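Local coordinates for protein putative beta-glucosidase (Bifidobacterium adolescentis, PDB 5WAB) that is a glycoside hydrolase family 3 beta-glucosidase, and probably removes terminal alpha-L-arabinopyranosyl units from ginsenoside Rb2, at residues Lys287-Ser290 with Ala291-Asp295. Sequence-based numbering, arbitrary orientation.
Sequences KTRS and AMSID
Met292 and Ser293 bond back to Thr288, Arg289 and Ser290 where helix 271-292 runs out, in a family 3 glycoside hydrolase with a TIM-barrel-type N-terminal domain. Met292 N donates to Thr288 O at 3.2 Å, an i to i+4 helical bond. Ser293 N then bonds to Ser290 O at 3.1 Å, an i to i+3 bond as in a 3-10 turn. This donor stands above the carbonyl plane, with a C=O...N angle of only 112°. One residue earlier than the Thr288 to Met292 bond, a water stands between the groups. It donates to Lys287 O at 2.6 Å and accepts from Ala291 N at 3.3 Å, so it bridges two groups that a regular helix would join directly.

Side chains add to the turn. Met292 CG lies on the side of its own backbone N, and this brings it to 3.3 Å from Thr288 O. Ile294 CG1 meets Ser290 O at 3.7 Å.

Thr288 and Met292 touch Tyr40 of a loop and Ala103 of strand 102-106, while Ala291 and Ile294 meet Ile98 of helix 83-99. Lys101 NZ bonds to Met292 O. Thr288 OG1 bonds back to Leu284 O, and Arg289 NH2 reaches Asn286 OD1 and Gly36 O.

At the exposed side, Ser293 carries its hydroxyl beside its own backbone N (chi1 -62°). From there OG donates to Arg289 O at 3.0 Å, coming in 43° out of the carbonyl plane.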
loop_
_atom_site.group_PDB
_atom_site.type_symbol
_atom_site.label_atom_id
_atom_site.label_comp_id
_atom_site.label_asym_id
_atom_site.label_seq_id
_atom_site.Cartn_x
_atom_site.Cartn_y
_atom_site.Cartn_z
ATOM N N LYS A 287 20.563 -17.171 3.201
ATOM C CA LYS A 287 20.034 -16.042 3.962
ATOM C C LYS A 287 18.949 -16.478 4.940
ATOM O O LYS A 287 18.832 -15.906 6.031
ATOM C CB LYS A 287 19.476 -14.976 3.016
ATOM C CG LYS A 287 20.523 -14.200 2.239
ATOM C CD LYS A 287 19.870 -13.197 1.301
ATOM C CE LYS A 287 20.905 -12.511 0.419
ATOM N NZ LYS A 287 20.281 -11.541 -0.537
ATOM N N THR A 288 18.162 -17.489 4.579
ATOM C CA THR A 288 17.047 -17.946 5.393
ATOM C C THR A 288 17.374 -19.190 6.205
ATOM O O THR A 288 16.507 -19.678 6.937
ATOM C CB THR A 288 15.838 -18.227 4.503
ATOM O OG1 THR A 288 16.164 -19.283 3.594
ATOM C CG2 THR A 288 15.482 -16.988 3.701
ATOM N N ARG A 289 18.604 -19.701 6.101
ATOM C CA ARG A 289 18.946 -20.990 6.702
ATOM C C ARG A 289 18.841 -20.943 8.221
ATOM O O ARG A 289 18.262 -21.842 8.844
ATOM C CB ARG A 289 20.364 -21.396 6.287
ATOM C CG ARG A 289 20.801 -22.770 6.784
ATOM C CD ARG A 289 22.233 -23.097 6.360
ATOM N NE ARG A 289 22.378 -23.062 4.910
ATOM C CZ ARG A 289 22.183 -24.108 4.112
ATOM N NH1 ARG A 289 21.836 -25.281 4.620
ATOM N NH2 ARG A 289 22.324 -23.979 2.801
ATOM N N SER A 290 19.397 -19.897 8.834
ATOM C CA SER A 290 19.417 -19.813 10.290
ATOM C C SER A 290 18.007 -19.849 10.867
ATOM O O SER A 290 17.727 -20.607 11.802
ATOM C CB SER A 290 20.158 -18.553 10.733
ATOM O OG SER A 290 20.513 -18.640 12.101
ATOM N N ALA A 291 17.105 -19.023 10.332
ATOM C CA ALA A 291 15.749 -18.985 10.872
ATOM C C ALA A 291 15.027 -20.314 10.689
ATOM O O ALA A 291 14.208 -20.693 11.531
ATOM C CB ALA A 291 14.953 -17.851 10.227
ATOM N N MET A 292 15.333 -21.050 9.620
ATOM C CA MET A 292 14.688 -22.339 9.398
ATOM C C MET A 292 15.354 -23.473 10.168
ATOM O O MET A 292 14.829 -24.592 10.169
ATOM C CB MET A 292 14.665 -22.684 7.905
ATOM C CG MET A 292 13.900 -21.703 7.016
ATOM S SD MET A 292 12.136 -21.575 7.365
ATOM C CE MET A 292 12.055 -20.072 8.344
ATOM N N SER A 293 16.478 -23.219 10.830
ATOM C CA SER A 293 17.093 -24.229 11.675
ATOM C C SER A 293 16.659 -24.120 13.131
ATOM O O SER A 293 17.064 -24.956 13.944
ATOM C CB SER A 293 18.618 -24.140 11.577
ATOM O OG SER A 293 19.042 -24.386 10.251
ATOM N N ILE A 294 15.832 -23.130 13.472
ATOM C CA ILE A 294 15.309 -22.998 14.829
ATOM C C ILE A 294 14.278 -24.093 15.076
ATOM O O ILE A 294 13.270 -24.188 14.365
ATOM C CB ILE A 294 14.696 -21.608 15.048
ATOM C CG1 ILE A 294 15.760 -20.514 14.922
ATOM C CG2 ILE A 294 13.996 -21.538 16.401
ATOM C CD1 ILE A 294 15.216 -19.116 15.154
ATOM N N ASP A 295 14.505 -24.896 16.112
ATOM C CA ASP A 295 13.661 -26.041 16.417
ATOM C C ASP A 295 12.646 -25.704 17.499
ATOM O O ASP A 295 12.982 -25.084 18.514
ATOM C CB ASP A 295 14.502 -27.238 16.864
ATOM C CG ASP A 295 15.032 -28.052 15.699
ATOM O OD1 ASP A 295 15.902 -27.549 14.957
ATOM O OD2 ASP A 295 14.576 -29.203 15.531
HETATM O O HOH W 1 17.707 -16.496 8.337
#